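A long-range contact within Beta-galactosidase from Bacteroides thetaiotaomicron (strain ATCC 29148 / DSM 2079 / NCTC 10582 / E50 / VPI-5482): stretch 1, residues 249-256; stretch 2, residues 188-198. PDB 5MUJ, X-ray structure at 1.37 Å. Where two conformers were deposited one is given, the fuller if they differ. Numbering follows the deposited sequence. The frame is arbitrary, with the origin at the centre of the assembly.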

# COMPACT_ATOMS: atom_id res chain seq x y z
N ASP A 249 -20.60 -8.14 0.10
CA ASP A 249 -20.25 -9.45 0.69
C ASP A 249 -18.76 -9.87 0.62
O ASP A 249 -18.42 -11.01 0.98
CB ASP A 249 -21.12 -10.52 0.03
CG ASP A 249 -20.90 -10.65 -1.49
OD1 ASP A 249 -20.06 -9.92 -2.11
OD2 ASP A 249 -21.60 -11.49 -2.08
N MSE A 250 -17.89 -8.97 0.18
CA MSE A 250 -16.46 -9.22 -0.07
C MSE A 250 -16.13 -10.02 -1.31
O MSE A 250 -14.98 -10.02 -1.73
CB MSE A 250 -15.71 -9.85 1.11
CG MSE A 250 -15.80 -9.03 2.41
SE MSE A 250 -14.77 -7.37 2.18
CE MSE A 250 -12.99 -8.18 2.06
N LYS A 251 -17.13 -10.66 -1.94
CA LYS A 251 -16.89 -11.66 -2.97
C LYS A 251 -17.23 -11.09 -4.33
O LYS A 251 -16.45 -11.26 -5.27
CB LYS A 251 -17.74 -12.90 -2.73
N THR A 252 -18.39 -10.44 -4.42
CA THR A 252 -18.88 -9.83 -5.66
C THR A 252 -18.62 -8.32 -5.66
O THR A 252 -19.01 -7.65 -4.73
CB THR A 252 -20.39 -10.09 -5.81
OG1 THR A 252 -20.56 -11.44 -6.24
CG2 THR A 252 -21.06 -9.17 -6.80
N TRP A 253 -18.02 -7.82 -6.73
CA TRP A 253 -17.56 -6.43 -6.82
C TRP A 253 -18.09 -5.73 -8.06
O TRP A 253 -18.22 -6.37 -9.11
CB TRP A 253 -16.02 -6.40 -6.81
CG TRP A 253 -15.50 -6.87 -5.48
CD1 TRP A 253 -15.26 -8.16 -5.10
CD2 TRP A 253 -15.23 -6.05 -4.32
NE1 TRP A 253 -14.87 -8.19 -3.78
CE2 TRP A 253 -14.82 -6.91 -3.29
CE3 TRP A 253 -15.29 -4.67 -4.07
CZ2 TRP A 253 -14.47 -6.44 -2.00
CZ3 TRP A 253 -14.95 -4.20 -2.79
CH2 TRP A 253 -14.53 -5.08 -1.78
N LYS A 254 -18.47 -4.46 -7.92
CA LYS A 254 -18.78 -3.57 -9.05
C LYS A 254 -17.80 -2.40 -9.01
O LYS A 254 -17.47 -1.92 -7.91
CB LYS A 254 -20.19 -2.98 -8.93
CG LYS A 254 -21.34 -3.95 -8.72
CD LYS A 254 -22.57 -3.15 -8.31
CE LYS A 254 -23.85 -3.97 -8.34
NZ LYS A 254 -24.91 -3.33 -7.51
N ARG A 255 -17.33 -1.96 -10.16
CA ARG A 255 -16.56 -0.72 -10.28
C ARG A 255 -17.45 0.49 -9.99
O ARG A 255 -18.63 0.52 -10.38
CB ARG A 255 -15.95 -0.55 -11.66
CG ARG A 255 -14.68 -1.30 -11.94
CD ARG A 255 -14.89 -2.77 -12.09
NE ARG A 255 -13.63 -3.40 -12.48
CZ ARG A 255 -13.42 -4.70 -12.62
NH1 ARG A 255 -14.39 -5.57 -12.42
NH2 ARG A 255 -12.22 -5.12 -13.04
N TYR A 256 -16.85 1.52 -9.42
CA TYR A 256 -17.50 2.80 -9.28
C TYR A 256 -17.59 3.40 -10.68
O TYR A 256 -16.58 3.44 -11.43
CB TYR A 256 -16.72 3.71 -8.31
CG TYR A 256 -17.26 5.12 -8.23
CD1 TYR A 256 -18.53 5.37 -7.72
CD2 TYR A 256 -16.49 6.21 -8.65
CE1 TYR A 256 -19.03 6.66 -7.65
CE2 TYR A 256 -16.98 7.51 -8.58
CZ TYR A 256 -18.24 7.73 -8.08
OH TYR A 256 -18.76 9.01 -7.98
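Stretch 2 188-198: PILSIHDKDAQ

Stretch 2 has no regular helix or strand. It comes alongside at Ile189, whose CA lies 6.5 Å from the CA of Lys251, and is still alongside at Asp196, whose CA lies 7.4 Å from the CA of Arg255, so the two chains run in the same sense. From Ser191 it folds through two successive type I turns, Ser191 to Asp194 and Asp194 to Ala197, which gather several acceptors around one cation.

That cation is Arg255, buried and pointing toward stretch 2. Its NH1 forms salt bridges with two carboxylates, at 2.9 Å to Asp194 OD2 and 2.8 Å to Asp196 OD2. NH2 also donates to Asp194 OD2 at 3.1 Å and, weakly, to Ser191 O at 3.0 Å; NE is satisfied elsewhere in the structure. The guanidinium is held at its edge by Asp194 OD2 and Ser191 O, while Asp196 O and Ala197 CA lie over one face. Asp194 OD2 also accepts from Ser191 N at 2.9 Å, so one oxygen both braces the first turn and binds the arginine. Ser191 O sits just 3.0 Å from Asp194 OD2, two acceptors brought close beside the NH2 that donates to both.

Backbone groups are met in other ways. Gln198 NE2 donates to Tyr256 O at 3.0 Å, nearly straight at 174°. Water 2 donates to Asp196 OD2 at 2.6 Å and accepts from Arg255 N at 2.9 Å; water 1 donates to Ile189 O at 2.9 Å and Lys251 O at 2.6 Å, giving a donor to each of two carbonyls, both acceptors, that cannot bond to each other.

The apolar end rests on Trp253. Leu190 CD1 lies over its face, 4.2 Å from the five-membered ring centroid, and Ile189 CD1 approaches NE1 to 3.5 Å. The indole nitrogen is already satisfied within its own stretch: Trp253 NE1 donates to Met250 O at 2.8 Å.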

# COMPACT_ATOMS: atom_id res chain seq x y z
N PRO A 188 -9.42 -14.70 -9.09
CA PRO A 188 -9.37 -13.33 -8.58
C PRO A 188 -10.77 -12.78 -8.31
O PRO A 188 -11.74 -13.25 -8.91
CB PRO A 188 -8.69 -12.55 -9.70
CG PRO A 188 -8.63 -13.42 -10.89
CD PRO A 188 -8.95 -14.82 -10.49
N ILE A 189 -10.86 -11.77 -7.47
CA ILE A 189 -12.11 -11.04 -7.28
C ILE A 189 -12.31 -9.88 -8.27
O ILE A 189 -13.46 -9.51 -8.55
CB ILE A 189 -12.35 -10.58 -5.81
CG1 ILE A 189 -11.14 -9.83 -5.20
CG2 ILE A 189 -12.84 -11.77 -4.99
CD1 ILE A 189 -11.51 -9.03 -3.97
N LEU A 190 -11.22 -9.31 -8.76
CA LEU A 190 -11.25 -8.37 -9.88
C LEU A 190 -10.14 -8.75 -10.81
O LEU A 190 -9.06 -9.16 -10.39
CB LEU A 190 -11.07 -6.90 -9.50
CG LEU A 190 -11.91 -6.19 -8.42
CD1 LEU A 190 -12.03 -6.96 -7.14
CD2 LEU A 190 -11.28 -4.85 -8.12
N SER A 191 -10.34 -8.52 -12.09
CA SER A 191 -9.32 -8.83 -13.06
C SER A 191 -9.50 -7.87 -14.22
O SER A 191 -10.58 -7.29 -14.36
CB SER A 191 -9.45 -10.29 -13.49
OG SER A 191 -8.95 -10.52 -14.80
N ILE A 192 -8.45 -7.73 -15.02
CA ILE A 192 -8.46 -6.86 -16.24
C ILE A 192 -9.35 -7.39 -17.41
O ILE A 192 -9.69 -6.64 -18.31
CB ILE A 192 -7.02 -6.64 -16.80
CG1 ILE A 192 -6.50 -7.91 -17.52
CG2 ILE A 192 -6.07 -6.13 -15.70
CD1 ILE A 192 -5.19 -7.83 -18.25
N HIS A 193 -9.63 -8.69 -17.36
CA HIS A 193 -10.43 -9.43 -18.31
C HIS A 193 -11.90 -9.43 -17.99
O HIS A 193 -12.69 -9.90 -18.82
CB HIS A 193 -9.91 -10.86 -18.35
CG HIS A 193 -8.51 -10.96 -18.86
ND1 HIS A 193 -8.09 -10.34 -20.02
CD2 HIS A 193 -7.42 -11.60 -18.36
CE1 HIS A 193 -6.81 -10.60 -20.22
NE2 HIS A 193 -6.38 -11.37 -19.23
N ASP A 194 -12.31 -8.87 -16.86
CA ASP A 194 -13.72 -8.78 -16.55
C ASP A 194 -14.48 -7.96 -17.63
O ASP A 194 -13.95 -7.00 -18.18
CB ASP A 194 -13.95 -8.10 -15.19
CG ASP A 194 -13.32 -8.84 -13.98
OD1 ASP A 194 -13.13 -10.06 -13.98
OD2 ASP A 194 -13.08 -8.14 -12.95
N LYS A 195 -15.73 -8.33 -17.87
CA LYS A 195 -16.64 -7.62 -18.82
C LYS A 195 -16.80 -6.17 -18.43
O LYS A 195 -16.90 -5.31 -19.28
CB LYS A 195 -18.03 -8.25 -18.72
N ASP A 196 -16.79 -5.91 -17.12
CA ASP A 196 -16.99 -4.57 -16.56
C ASP A 196 -15.70 -3.82 -16.19
O ASP A 196 -15.77 -2.77 -15.57
CB ASP A 196 -17.91 -4.66 -15.33
CG ASP A 196 -17.32 -5.49 -14.22
OD1 ASP A 196 -17.18 -6.72 -14.42
OD2 ASP A 196 -16.99 -4.93 -13.14
N ALA A 197 -14.54 -4.34 -16.61
CA ALA A 197 -13.27 -3.62 -16.44
C ALA A 197 -13.26 -2.31 -17.22
O ALA A 197 -13.76 -2.25 -18.35
CB ALA A 197 -12.10 -4.47 -16.88
N GLN A 198 -12.69 -1.28 -16.61
CA GLN A 198 -12.66 0.07 -17.16
C GLN A 198 -11.29 0.42 -17.76
O GLN A 198 -10.29 -0.29 -17.53
CB GLN A 198 -13.05 1.04 -16.06
CG GLN A 198 -14.46 0.85 -15.54
CD GLN A 198 -14.69 1.56 -14.23
OE1 GLN A 198 -13.81 1.55 -13.36
NE2 GLN A 198 -15.86 2.16 -14.06
O HOH W 1 -15.88 -10.99 -7.83
O HOH W 2 -18.64 -2.98 -12.48